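PDB 6YUB: adenylyltransferase and sulfurtransferase uba4 from Chaetomium thermophilum, which probably activates ubiquitin-like sulfur-carrier proteins by adenylating their C-terminal glycine and then thiocarboxylating it, serving tRNA wobble-uridine thiolation and molybdenum cofactor synthesis. Local coordinates for residues A[161-166]-A[211-216]; A[249-254]-A[266-271]; A[318-323]-A[432-437]; A[335-340]-A[352-357]; A[392-397]-A[426-431]. All coordinates share one frame; numbering follows the deposited sequence.

Interaction 1: A[161-166]-A[211-216]; sequences GQLIVL and GMMGVA
Leu163 and Met213 have the closest CA atoms, 6.3 Å apart, where strand 161-166 lies beside helix segment 211-216. The two axes run almost the same way, only 12° apart, and approach to 8.2 Å, a spacing that leaves room for a single layer of side chains.

Met213 contributes the larger share of that layer, with Leu163 next. Its CG starts anti to the carbonyl carbon (chi1 -50°), and further bends at chi2 and chi3 fold the methionine's thioether along the strand instead of straight at it. SD comes to rest by the backbone of Gly161, 3.9 Å from C of that residue. CE ends against CB of Leu163 at 3.2 Å, a tight fit. Glycine suits position 161, since a side chain there would run into Met213 CG. The isobutyl group of Leu163, with CG opposite the backbone N (chi1 179°), extends to the helix, and its CD2 touches Ala216 CB at 3.7 Å; the small methyl of alanine leaves the leucine branch space to fit.

The strand is hydrogen-bonded to 151-156 along one edge and 249-254 along the other, within the sheet of the ThiF-family domain. Met213 of the neighbouring subunit packs on Val215 and Ala216.

No hydrogen bond joins the two segments. Their buried, apolar contact therefore depends on shape, with a flexible thioether filling the space between helix and sheet.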
# COMPACT_ATOMS: atom_id res chain seq x y z
N GLY A 161 -7.85 4.43 -7.55
CA GLY A 161 -6.65 5.20 -7.78
C GLY A 161 -5.55 4.28 -8.28
O GLY A 161 -5.65 3.06 -8.20
N GLN A 162 -4.49 4.90 -8.81
CA GLN A 162 -3.41 4.13 -9.42
C GLN A 162 -2.06 4.74 -9.07
O GLN A 162 -1.96 5.90 -8.65
CB GLN A 162 -3.58 4.04 -10.94
CG GLN A 162 -3.40 5.36 -11.69
CD GLN A 162 -3.60 5.21 -13.19
OE1 GLN A 162 -4.36 4.35 -13.64
NE2 GLN A 162 -2.90 6.03 -13.97
N LEU A 163 -1.02 3.94 -9.26
CA LEU A 163 0.36 4.33 -8.96
C LEU A 163 1.28 3.54 -9.88
O LEU A 163 1.04 2.35 -10.12
CB LEU A 163 0.70 4.04 -7.49
CG LEU A 163 2.11 4.35 -7.00
CD1 LEU A 163 2.17 5.74 -6.42
CD2 LEU A 163 2.57 3.33 -5.97
N ILE A 164 2.33 4.19 -10.37
CA ILE A 164 3.29 3.51 -11.22
C ILE A 164 4.60 4.29 -11.21
O ILE A 164 4.60 5.53 -11.16
CB ILE A 164 2.74 3.33 -12.66
CG1 ILE A 164 3.71 2.50 -13.50
CG2 ILE A 164 2.48 4.68 -13.31
CD1 ILE A 164 3.05 1.85 -14.70
N VAL A 165 5.70 3.55 -11.25
CA VAL A 165 7.04 4.13 -11.33
C VAL A 165 7.49 4.07 -12.78
O VAL A 165 7.48 3.00 -13.40
CB VAL A 165 8.03 3.38 -10.42
CG1 VAL A 165 9.43 3.94 -10.58
CG2 VAL A 165 7.57 3.45 -8.96
N LEU A 166 7.90 5.22 -13.32
CA LEU A 166 8.19 5.36 -14.74
C LEU A 166 9.61 5.86 -14.95
O LEU A 166 10.15 6.62 -14.14
CB LEU A 166 7.21 6.33 -15.41
CG LEU A 166 5.73 5.96 -15.30
CD1 LEU A 166 4.86 7.15 -15.66
CD2 LEU A 166 5.42 4.77 -16.19
N GLY A 211 -5.54 9.17 -0.33
CA GLY A 211 -4.55 9.02 0.72
C GLY A 211 -3.70 7.77 0.55
O GLY A 211 -2.49 7.79 0.77
N MET A 212 -4.34 6.66 0.16
CA MET A 212 -3.60 5.42 -0.06
C MET A 212 -2.51 5.61 -1.11
O MET A 212 -1.34 5.30 -0.86
CB MET A 212 -4.56 4.31 -0.50
CG MET A 212 -3.93 2.94 -0.57
SD MET A 212 -3.74 2.20 1.06
CE MET A 212 -5.47 1.95 1.48
N MET A 213 -2.88 6.11 -2.29
CA MET A 213 -1.90 6.27 -3.36
C MET A 213 -0.81 7.25 -2.96
O MET A 213 0.36 7.07 -3.34
CB MET A 213 -2.59 6.72 -4.65
CG MET A 213 -3.80 5.90 -5.06
SD MET A 213 -3.59 4.10 -4.95
CE MET A 213 -2.12 3.86 -5.91
N GLY A 214 -1.15 8.29 -2.20
CA GLY A 214 -0.16 9.26 -1.79
C GLY A 214 0.90 8.67 -0.88
O GLY A 214 2.10 8.92 -1.05
N VAL A 215 0.47 7.88 0.11
CA VAL A 215 1.43 7.21 0.99
C VAL A 215 2.29 6.25 0.18
O VAL A 215 3.50 6.12 0.42
CB VAL A 215 0.70 6.48 2.13
CG1 VAL A 215 1.68 5.64 2.94
CG2 VAL A 215 -0.02 7.48 3.02
N ALA A 216 1.68 5.54 -0.77
CA ALA A 216 2.45 4.61 -1.60
C ALA A 216 3.48 5.34 -2.45
O ALA A 216 4.56 4.80 -2.71
CB ALA A 216 1.50 3.81 -2.50

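Interaction 2: A[249-254]-A[266-271]; sequences TLLIYT and FRALKM
Backbone hydrogen bonds join Leu250 to Leu269 and Ile252 to Arg267, two antiparallel hydrogen-bonded pairs. Leu250 N gives a nearly straight bond to Leu269 O at 2.7 Å, and Leu269 N returns one to Leu250 O. Ile252 N and Arg267 N likewise each donate to the other residue's carbonyl oxygen. Between them, CA-H...O contacts fill in, such as Ala268 CA to Leu250 O at 3.5 Å.

Together the strands form a beta hairpin, with 266-270 the outermost strand of the mixed sheet within this chain and 249-254 bonded on its other edge to 160-166.

The aromatic contact is an offset stack of Tyr253 and Phe266, centroids 4.7 Å apart and planes at 24°. Tyr253 CD1 sits over one face of the phenylalanine, toward its rim, while Phe267 of the neighbouring subunit also stacks with Phe266. With only an alanine methyl here, the tyrosine ring would probably lose its stacking partner and a gap would open at the subunit interface.

Aliphatic packing completes both faces. On the same face as the rings, farther along the strands, Thr249 CG2 presses on Ala268 CB at 3.3 Å, a tight pair that the small alanine permits; the threonine's OG1 bonds to Ile262 O of the neighbouring subunit. On the other face, Ile252 CD1 meets Leu269 CD1 at 3.7 Å, and Met271 SD lies against Leu250 CB.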
# COMPACT_ATOMS: atom_id res chain seq x y z
N THR A 249 5.19 -2.00 -12.23
CA THR A 249 3.86 -2.46 -11.88
C THR A 249 2.89 -1.29 -11.85
O THR A 249 3.20 -0.21 -11.33
CB THR A 249 3.87 -3.14 -10.51
OG1 THR A 249 4.77 -4.26 -10.54
CG2 THR A 249 2.48 -3.62 -10.14
N LEU A 250 1.70 -1.49 -12.42
CA LEU A 250 0.61 -0.53 -12.33
C LEU A 250 -0.29 -0.98 -11.18
O LEU A 250 -1.05 -1.95 -11.31
CB LEU A 250 -0.17 -0.45 -13.64
CG LEU A 250 -1.41 0.44 -13.58
CD1 LEU A 250 -1.04 1.89 -13.25
CD2 LEU A 250 -2.20 0.38 -14.89
N LEU A 251 -0.18 -0.29 -10.05
CA LEU A 251 -1.02 -0.59 -8.90
C LEU A 251 -2.37 0.10 -9.06
O LEU A 251 -2.42 1.28 -9.42
CB LEU A 251 -0.34 -0.14 -7.61
CG LEU A 251 -1.04 -0.54 -6.31
CD1 LEU A 251 -1.10 -2.05 -6.17
CD2 LEU A 251 -0.33 0.08 -5.12
N ILE A 252 -3.45 -0.63 -8.82
CA ILE A 252 -4.80 -0.10 -8.90
C ILE A 252 -5.52 -0.47 -7.61
O ILE A 252 -5.63 -1.65 -7.28
CB ILE A 252 -5.57 -0.64 -10.12
CG1 ILE A 252 -4.89 -0.19 -11.42
CG2 ILE A 252 -7.02 -0.17 -10.09
CD1 ILE A 252 -5.24 -1.04 -12.61
N TYR A 253 -5.99 0.55 -6.89
CA TYR A 253 -6.71 0.36 -5.64
C TYR A 253 -8.18 0.67 -5.91
O TYR A 253 -8.54 1.83 -6.14
CB TYR A 253 -6.13 1.26 -4.54
CG TYR A 253 -6.92 1.26 -3.26
CD1 TYR A 253 -7.24 0.08 -2.60
CD2 TYR A 253 -7.34 2.46 -2.68
CE1 TYR A 253 -7.95 0.09 -1.42
CE2 TYR A 253 -8.05 2.48 -1.51
CZ TYR A 253 -8.36 1.29 -0.88
OH TYR A 253 -9.07 1.30 0.30
N THR A 254 -9.02 -0.36 -5.90
CA THR A 254 -10.44 -0.23 -6.16
C THR A 254 -11.19 -0.18 -4.83
O THR A 254 -11.08 -1.10 -4.01
CB THR A 254 -10.95 -1.39 -7.01
OG1 THR A 254 -10.21 -1.45 -8.24
CG2 THR A 254 -12.43 -1.22 -7.32
N PHE A 266 -6.64 -4.54 -4.29
CA PHE A 266 -5.32 -4.13 -4.74
C PHE A 266 -4.93 -5.03 -5.91
O PHE A 266 -4.63 -6.21 -5.72
CB PHE A 266 -4.29 -4.23 -3.62
CG PHE A 266 -4.47 -3.21 -2.54
CD1 PHE A 266 -3.87 -1.96 -2.65
CD2 PHE A 266 -5.23 -3.48 -1.42
CE1 PHE A 266 -4.03 -1.01 -1.66
CE2 PHE A 266 -5.40 -2.54 -0.43
CZ PHE A 266 -4.80 -1.30 -0.55
N ARG A 267 -4.96 -4.47 -7.12
CA ARG A 267 -4.58 -5.18 -8.33
C ARG A 267 -3.29 -4.58 -8.88
O ARG A 267 -3.20 -3.36 -9.07
CB ARG A 267 -5.69 -5.11 -9.38
CG ARG A 267 -6.52 -6.38 -9.51
CD ARG A 267 -6.43 -6.96 -10.91
NE ARG A 267 -6.74 -5.96 -11.93
CZ ARG A 267 -7.97 -5.64 -12.32
NH1 ARG A 267 -8.15 -4.71 -13.25
NH2 ARG A 267 -9.02 -6.24 -11.78
N ALA A 268 -2.31 -5.43 -9.13
CA ALA A 268 -1.00 -5.01 -9.63
C ALA A 268 -0.78 -5.62 -11.00
O ALA A 268 -0.62 -6.84 -11.12
CB ALA A 268 0.10 -5.42 -8.65
N LEU A 269 -0.77 -4.78 -12.03
CA LEU A 269 -0.61 -5.21 -13.41
C LEU A 269 0.81 -4.91 -13.87
O LEU A 269 1.30 -3.79 -13.70
CB LEU A 269 -1.62 -4.52 -14.32
CG LEU A 269 -3.07 -4.61 -13.87
CD1 LEU A 269 -3.98 -3.79 -14.76
CD2 LEU A 269 -3.53 -6.07 -13.84
N LYS A 270 1.47 -5.91 -14.45
CA LYS A 270 2.82 -5.74 -14.96
C LYS A 270 2.79 -5.06 -16.32
O LYS A 270 2.05 -5.48 -17.22
CB LYS A 270 3.53 -7.10 -15.05
CG LYS A 270 4.94 -7.03 -15.60
CD LYS A 270 5.82 -8.11 -14.99
CE LYS A 270 7.01 -8.42 -15.89
NZ LYS A 270 8.20 -8.88 -15.11
N MET A 271 3.58 -4.01 -16.47
CA MET A 271 3.64 -3.25 -17.71
C MET A 271 4.83 -3.70 -18.56
O MET A 271 5.82 -4.22 -18.04
CB MET A 271 3.77 -1.75 -17.43
CG MET A 271 2.63 -1.16 -16.63
SD MET A 271 1.04 -1.30 -17.47
CE MET A 271 0.76 0.40 -17.94

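Interaction 3: A[318-323]-A[432-437]; sequences ITATAY and RDEVDP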
# COMPACT_ATOMS: atom_id res chain seq x y z
N ILE A 318 3.12 -16.72 -10.57
CA ILE A 318 1.86 -17.30 -10.13
C ILE A 318 2.00 -17.67 -8.66
O ILE A 318 3.06 -18.10 -8.21
CB ILE A 318 1.47 -18.54 -10.97
CG1 ILE A 318 0.09 -19.05 -10.57
CG2 ILE A 318 2.51 -19.64 -10.82
CD1 ILE A 318 -0.49 -20.04 -11.55
N THR A 319 0.92 -17.48 -7.90
CA THR A 319 0.93 -17.82 -6.49
C THR A 319 0.77 -19.32 -6.30
O THR A 319 0.20 -20.02 -7.15
CB THR A 319 -0.20 -17.09 -5.75
OG1 THR A 319 -1.46 -17.48 -6.31
CG2 THR A 319 -0.04 -15.57 -5.86
N ALA A 320 1.31 -19.83 -5.19
CA ALA A 320 1.09 -21.23 -4.84
C ALA A 320 -0.40 -21.54 -4.80
O ALA A 320 -0.83 -22.62 -5.24
CB ALA A 320 1.74 -21.54 -3.49
N THR A 321 -1.21 -20.60 -4.29
CA THR A 321 -2.65 -20.80 -4.26
C THR A 321 -3.22 -20.96 -5.66
O THR A 321 -3.95 -21.92 -5.95
CB THR A 321 -3.32 -19.63 -3.54
OG1 THR A 321 -2.78 -19.51 -2.21
CG2 THR A 321 -4.83 -19.83 -3.46
N ALA A 322 -2.89 -20.02 -6.56
CA ALA A 322 -3.47 -20.05 -7.90
C ALA A 322 -2.99 -21.26 -8.68
O ALA A 322 -3.77 -21.90 -9.40
CB ALA A 322 -3.13 -18.76 -8.64
N TYR A 323 -1.70 -21.60 -8.58
CA TYR A 323 -1.20 -22.78 -9.27
C TYR A 323 -1.94 -24.04 -8.82
O TYR A 323 -2.31 -24.88 -9.65
CB TYR A 323 0.30 -22.95 -9.05
CG TYR A 323 0.85 -24.19 -9.73
CD1 TYR A 323 1.11 -24.20 -11.09
CD2 TYR A 323 1.11 -25.34 -9.01
CE1 TYR A 323 1.60 -25.32 -11.72
CE2 TYR A 323 1.61 -26.48 -9.63
CZ TYR A 323 1.85 -26.46 -10.99
OH TYR A 323 2.34 -27.58 -11.61
N ARG A 432 3.77 -24.74 1.21
CA ARG A 432 3.43 -25.26 2.53
C ARG A 432 2.45 -24.34 3.24
O ARG A 432 1.43 -24.79 3.79
CB ARG A 432 4.70 -25.43 3.36
CG ARG A 432 4.48 -26.06 4.73
CD ARG A 432 5.72 -25.88 5.58
NE ARG A 432 5.57 -24.79 6.54
CZ ARG A 432 6.59 -24.17 7.13
NH1 ARG A 432 6.35 -23.19 8.00
NH2 ARG A 432 7.84 -24.50 6.85
N ASP A 433 2.73 -23.03 3.24
CA ASP A 433 1.93 -22.10 4.02
C ASP A 433 0.54 -21.90 3.43
O ASP A 433 -0.41 -21.63 4.18
CB ASP A 433 2.65 -20.75 4.12
CG ASP A 433 3.96 -20.84 4.87
OD1 ASP A 433 4.21 -21.88 5.52
OD2 ASP A 433 4.75 -19.87 4.83
N GLU A 434 0.39 -22.02 2.12
CA GLU A 434 -0.85 -21.68 1.45
C GLU A 434 -1.69 -22.87 1.02
O GLU A 434 -2.91 -22.74 0.89
CB GLU A 434 -0.57 -20.81 0.21
CG GLU A 434 0.14 -19.51 0.50
CD GLU A 434 0.45 -18.74 -0.78
OE1 GLU A 434 -0.38 -18.79 -1.71
OE2 GLU A 434 1.52 -18.11 -0.85
N VAL A 435 -1.08 -24.03 0.78
CA VAL A 435 -1.78 -25.14 0.14
C VAL A 435 -1.69 -26.41 0.98
O VAL A 435 -2.72 -27.00 1.33
CB VAL A 435 -1.23 -25.38 -1.28
CG1 VAL A 435 -1.86 -26.62 -1.90
CG2 VAL A 435 -1.45 -24.16 -2.16
N ASP A 436 -0.47 -26.84 1.30
CA ASP A 436 -0.23 -28.13 1.93
C ASP A 436 0.57 -27.91 3.21
O ASP A 436 1.80 -27.99 3.21
CB ASP A 436 0.51 -29.07 0.98
CG ASP A 436 0.71 -30.46 1.55
OD1 ASP A 436 0.24 -30.71 2.68
OD2 ASP A 436 1.35 -31.29 0.87
N PRO A 437 -0.11 -27.67 4.34
CA PRO A 437 0.62 -27.37 5.58
C PRO A 437 1.50 -28.50 6.07
O PRO A 437 2.46 -28.25 6.81
CB PRO A 437 -0.50 -27.06 6.59
CG PRO A 437 -1.71 -26.75 5.76
CD PRO A 437 -1.57 -27.59 4.52
O HOH W 1 2.55 -18.09 -3.34
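A single carboxylate oxygen, Glu434 OE1, takes both the hydroxyl and the backbone N-H of Thr321, while the other oxygen of the group works through water. The hydroxyl bond is short, 2.6 Å from Thr321 OG1 to Glu434 OE1, and uses the anti lone pair. Thr321 N is farther from OE1, at 3.3 Å, and comes from above the carboxylate plane. Water 1 accepts from Ala320 N at 2.8 Å and donates to Glu434 OE2 at 2.7 Å.

Glu434 stands near the end of helix 427-434 and extends beyond CG to the first turn of helix 320-328, so two helices of the rhodanese-like domain are joined end to start. Negative charge beside a helix N-terminus is probably favourable, and Thr319, the N-cap, holds the same turn through OG1, which accepts from Ala322 N. Arg268 of a neighbouring subunit forms a salt bridge with OE1, carrying the contact across the dimer. Replacing Glu434 with a glutamine would probably leave that arginine without its counter-charge and weaken the hold on the helix start.

Next to the polar cluster, Val435 turns CG2 onto Ala320, 3.5 Å from O of that residue and 4.3 Å from its CB. Alanine is small enough to admit both the valine methyl and the glutamate, whose OE1 is 3.9 Å from Ala320 CB.

Interaction 4: A[335-340]-A[352-357]; sequences HILLDT and PGAVNV
Asp339 and Val355 are linked by the shortest of three backbone bonds between these parallel strands: Asp339 N donates to Val355 O at 2.7 Å, almost straight. Before it, Val355 N donates to Leu337 O, and after it Val357 N reaches Asp339 O at 2.8 Å.

Asp339 O has a second donor. Asn356 ND2 comes to it at 2.7 Å from the opposite face of the carbonyl plane, so two N-H groups grip this oxygen. With CG anti to the backbone N (chi1 -176°), the amide is carried forward along its strand and ND2 turns across to Asp339 O; the same ND2 also serves Arg341 O, a role suited to an amide with two hydrogens. The Asp339 carboxylate is engaged by Arg341 in a salt bridge, and Thr340 OG1 by Val394 O.

Where the strands part, water 2 takes over, accepting from Leu337 N at 2.9 Å and donating to Gly353 O. Gly353 has a positive phi of 96°, which glycine accepts readily.

Apolar contacts are few: Leu337 CD2 on Ala354 CB at 3.6 Å, and Leu338 CD2 on Val357 CG2 at 3.8 Å.

The connection between the strands passes through helix 343-346, making a beta-alpha-beta crossover that ends in an outermost strand of the rhodanese-like domain's parallel sheet.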
# COMPACT_ATOMS: atom_id res chain seq x y z
N HIS A 335 1.54 -28.49 -19.62
CA HIS A 335 2.59 -27.67 -19.03
C HIS A 335 3.68 -28.52 -18.40
O HIS A 335 3.52 -29.72 -18.17
CB HIS A 335 2.00 -26.71 -17.99
CG HIS A 335 1.93 -27.28 -16.61
ND1 HIS A 335 0.86 -28.02 -16.15
CD2 HIS A 335 2.80 -27.21 -15.57
CE1 HIS A 335 1.07 -28.39 -14.90
NE2 HIS A 335 2.24 -27.91 -14.52
N ILE A 336 4.81 -27.88 -18.12
CA ILE A 336 5.96 -28.50 -17.47
C ILE A 336 6.18 -27.81 -16.14
O ILE A 336 6.08 -26.58 -16.04
CB ILE A 336 7.23 -28.41 -18.36
CG1 ILE A 336 7.25 -29.57 -19.36
CG2 ILE A 336 8.48 -28.40 -17.50
CD1 ILE A 336 8.36 -29.48 -20.39
N LEU A 337 6.48 -28.59 -15.10
CA LEU A 337 6.73 -28.08 -13.76
C LEU A 337 8.16 -28.44 -13.37
O LEU A 337 8.50 -29.62 -13.23
CB LEU A 337 5.73 -28.65 -12.75
CG LEU A 337 5.94 -28.25 -11.29
CD1 LEU A 337 5.79 -26.75 -11.11
CD2 LEU A 337 4.97 -29.01 -10.39
N LEU A 338 9.00 -27.42 -13.21
CA LEU A 338 10.42 -27.60 -12.94
C LEU A 338 10.72 -27.22 -11.50
O LEU A 338 10.50 -26.07 -11.09
CB LEU A 338 11.26 -26.76 -13.91
CG LEU A 338 11.02 -27.03 -15.39
CD1 LEU A 338 11.81 -26.06 -16.25
CD2 LEU A 338 11.37 -28.47 -15.73
N ASP A 339 11.25 -28.18 -10.74
CA ASP A 339 11.68 -27.95 -9.36
C ASP A 339 13.20 -27.77 -9.38
O ASP A 339 13.94 -28.71 -9.70
CB ASP A 339 11.26 -29.12 -8.47
CG ASP A 339 11.65 -28.91 -7.02
OD1 ASP A 339 12.75 -28.36 -6.77
OD2 ASP A 339 10.85 -29.29 -6.14
N THR A 340 13.66 -26.58 -9.02
CA THR A 340 15.07 -26.23 -9.13
C THR A 340 15.83 -26.39 -7.82
O THR A 340 17.00 -26.00 -7.75
CB THR A 340 15.21 -24.78 -9.63
OG1 THR A 340 14.32 -23.92 -8.91
CG2 THR A 340 14.91 -24.71 -11.12
N PRO A 352 3.48 -33.30 -6.80
CA PRO A 352 3.38 -34.44 -7.74
C PRO A 352 3.38 -33.95 -9.18
O PRO A 352 2.63 -33.04 -9.55
CB PRO A 352 2.04 -35.10 -7.36
CG PRO A 352 1.75 -34.62 -5.97
CD PRO A 352 2.34 -33.24 -5.87
N GLY A 353 4.24 -34.56 -9.99
CA GLY A 353 4.40 -34.17 -11.37
C GLY A 353 5.54 -33.21 -11.63
O GLY A 353 5.74 -32.80 -12.78
N ALA A 354 6.30 -32.85 -10.60
CA ALA A 354 7.41 -31.92 -10.74
C ALA A 354 8.67 -32.67 -11.15
O ALA A 354 9.02 -33.68 -10.55
CB ALA A 354 7.65 -31.17 -9.43
N VAL A 355 9.34 -32.17 -12.19
CA VAL A 355 10.63 -32.69 -12.61
C VAL A 355 11.72 -31.87 -11.94
O VAL A 355 11.64 -30.64 -11.89
CB VAL A 355 10.76 -32.65 -14.15
CG1 VAL A 355 12.17 -33.06 -14.57
CG2 VAL A 355 9.72 -33.56 -14.79
N ASN A 356 12.74 -32.56 -11.43
CA ASN A 356 13.81 -31.90 -10.69
C ASN A 356 14.93 -31.51 -11.64
O ASN A 356 15.47 -32.36 -12.36
CB ASN A 356 14.33 -32.80 -9.58
CG ASN A 356 15.38 -32.11 -8.71
OD1 ASN A 356 16.33 -32.74 -8.25
ND2 ASN A 356 15.21 -30.81 -8.49
N VAL A 357 15.28 -30.23 -11.65
CA VAL A 357 16.40 -29.71 -12.44
C VAL A 357 17.21 -28.81 -11.51
O VAL A 357 16.97 -27.59 -11.47
CB VAL A 357 15.90 -28.95 -13.68
CG1 VAL A 357 17.02 -28.82 -14.70
CG2 VAL A 357 14.69 -29.66 -14.29
O HOH W 2 6.38 -31.51 -15.03

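Interaction 5: A[392-397]-A[426-431]; sequences VVVCRR and GGMKAW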
# COMPACT_ATOMS: atom_id res chain seq x y z
N VAL A 392 6.54 -23.81 -15.64
CA VAL A 392 6.41 -23.30 -14.28
C VAL A 392 7.64 -23.72 -13.49
O VAL A 392 7.99 -24.91 -13.46
CB VAL A 392 5.13 -23.80 -13.59
CG1 VAL A 392 4.98 -23.18 -12.21
CG2 VAL A 392 3.91 -23.50 -14.46
N VAL A 393 8.30 -22.75 -12.86
CA VAL A 393 9.50 -22.99 -12.07
C VAL A 393 9.14 -22.83 -10.60
O VAL A 393 8.33 -21.97 -10.24
CB VAL A 393 10.64 -22.03 -12.46
CG1 VAL A 393 11.88 -22.31 -11.63
CG2 VAL A 393 10.95 -22.15 -13.95
N VAL A 394 9.75 -23.65 -9.75
CA VAL A 394 9.57 -23.56 -8.31
C VAL A 394 10.88 -23.92 -7.63
O VAL A 394 11.57 -24.86 -8.04
CB VAL A 394 8.43 -24.48 -7.82
CG1 VAL A 394 8.84 -25.95 -7.93
CG2 VAL A 394 8.04 -24.14 -6.38
N CYS A 395 11.23 -23.16 -6.59
CA CYS A 395 12.46 -23.39 -5.85
C CYS A 395 12.11 -23.42 -4.36
O CYS A 395 10.95 -23.61 -3.96
CB CYS A 395 13.50 -22.33 -6.20
SG CYS A 395 13.09 -20.67 -5.69
N ARG A 396 13.11 -23.21 -3.51
CA ARG A 396 12.91 -23.40 -2.07
C ARG A 396 11.97 -22.35 -1.50
O ARG A 396 11.01 -22.69 -0.80
CB ARG A 396 14.26 -23.38 -1.35
CG ARG A 396 14.18 -23.91 0.06
CD ARG A 396 15.55 -24.08 0.69
NE ARG A 396 15.44 -24.17 2.14
CZ ARG A 396 15.39 -23.12 2.95
NH1 ARG A 396 15.45 -21.89 2.45
NH2 ARG A 396 15.28 -23.29 4.26
N ARG A 397 12.23 -21.07 -1.79
CA ARG A 397 11.36 -20.01 -1.28
C ARG A 397 11.22 -18.85 -2.27
O ARG A 397 10.95 -17.71 -1.86
CB ARG A 397 11.86 -19.48 0.07
CG ARG A 397 13.34 -19.11 0.10
CD ARG A 397 13.70 -18.49 1.43
NE ARG A 397 13.26 -19.32 2.55
CZ ARG A 397 13.13 -18.90 3.80
NH1 ARG A 397 13.39 -17.64 4.12
NH2 ARG A 397 12.72 -19.74 4.74
N GLY A 426 7.17 -17.35 -3.70
CA GLY A 426 7.44 -17.91 -2.40
C GLY A 426 7.95 -19.33 -2.39
O GLY A 426 8.20 -19.88 -1.30
N GLY A 427 8.10 -19.95 -3.55
CA GLY A 427 8.67 -21.28 -3.63
C GLY A 427 7.88 -22.31 -2.86
O GLY A 427 6.66 -22.19 -2.65
N MET A 428 8.58 -23.36 -2.43
CA MET A 428 7.92 -24.46 -1.72
C MET A 428 7.49 -24.05 -0.31
O MET A 428 6.59 -24.69 0.25
CB MET A 428 8.85 -25.67 -1.64
CG MET A 428 9.18 -26.30 -2.99
SD MET A 428 7.72 -26.79 -3.95
CE MET A 428 6.76 -27.66 -2.71
N LYS A 429 8.10 -23.02 0.27
CA LYS A 429 7.63 -22.53 1.56
C LYS A 429 6.21 -21.98 1.45
O LYS A 429 5.35 -22.28 2.28
CB LYS A 429 8.58 -21.45 2.09
CG LYS A 429 8.16 -20.87 3.44
CD LYS A 429 8.91 -19.59 3.77
CE LYS A 429 8.03 -18.61 4.54
NZ LYS A 429 7.60 -19.14 5.87
N ALA A 430 5.96 -21.17 0.42
CA ALA A 430 4.61 -20.66 0.20
C ALA A 430 3.64 -21.79 -0.10
O ALA A 430 2.47 -21.75 0.32
CB ALA A 430 4.61 -19.63 -0.93
N TRP A 431 4.10 -22.81 -0.82
CA TRP A 431 3.27 -23.99 -1.05
C TRP A 431 2.84 -24.61 0.27
O TRP A 431 1.66 -24.96 0.45
CB TRP A 431 4.04 -25.01 -1.89
CG TRP A 431 3.26 -26.24 -2.23
CD1 TRP A 431 3.27 -27.43 -1.55
CD2 TRP A 431 2.34 -26.41 -3.31
NE1 TRP A 431 2.42 -28.33 -2.15
CE2 TRP A 431 1.84 -27.72 -3.24
CE3 TRP A 431 1.90 -25.57 -4.34
CZ2 TRP A 431 0.91 -28.22 -4.15
CZ3 TRP A 431 0.98 -26.08 -5.25
CH2 TRP A 431 0.50 -27.38 -5.15
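Met428 meets the strand end with CB, CG and SD as well as with its backbone N. CB lies beside the loop after the strand, 3.7 Å from Cys395 O. With CG anti to the carbonyl carbon (chi1 -65°), the next atom draws nearer to that same oxygen, CG to Cys395 O being 3.4 Å. The chain then bends, and SD packs on Val394 CG2 at 3.6 Å, the two side chains crossing roughly perpendicular. CE finds no partner in the 392-397 segment; beyond it, the side chain packs on Arg341 and Phe439. An unbranched, pliable side chain suits this winding path.

The backbone N of Met428 donates to Cys395 O at 2.8 Å, and Lys429 N donates to Arg396 O at 3.1 Å. The start of helix 427-434 is thus bound to the loop that follows strand 391-394. In rhodanese domains the loop after this central strand carries the persulfide-forming cysteine, and Cys395 occupies a position consistent with that role.

Gly427 lets the chains come so close. A CB on it would clash with Cys395 O and with Arg397 N, and its phi of 60° suits glycine. A CB on Gly426, also at positive phi, would run into Ala430 CB; the O of Gly426 lies 3.2 Å from Arg397 CA in a CA-H...O contact.

At the rim, Lys429 CD lies over one face of the Arg397 guanidinium, 3.9 Å from NH2. Its NZ leads away to a salt bridge with Asp433, so that the lysine's aliphatic part, and not its charge, meets the arginine.

In the fold
Along the chain, interactions 1 and 2 come first and belong to the ThiF-family domain, their centres 10 Å apart. Strands 160-166 and 249-254 are neighbours in one mixed sheet, bonded through Gly161 with Tyr253 and Leu163 with Leu251. Interactions 3, 4 and 5 lie in the rhodanese-like domain, around one parallel sheet. Interactions 4 and 5 fall between the two segments of interaction 3, which brings the domain's ends together. Helix 427-434 serves both 3 and 5, whose centres are 9 Å apart, and strands 336-339 and 391-394 join 4 to 5. Interactions 2 and 3, one in each domain, have nearest atoms about 10 Å apart. Adenylyltransferase and sulfurtransferase functions probably reside in these two domains respectively.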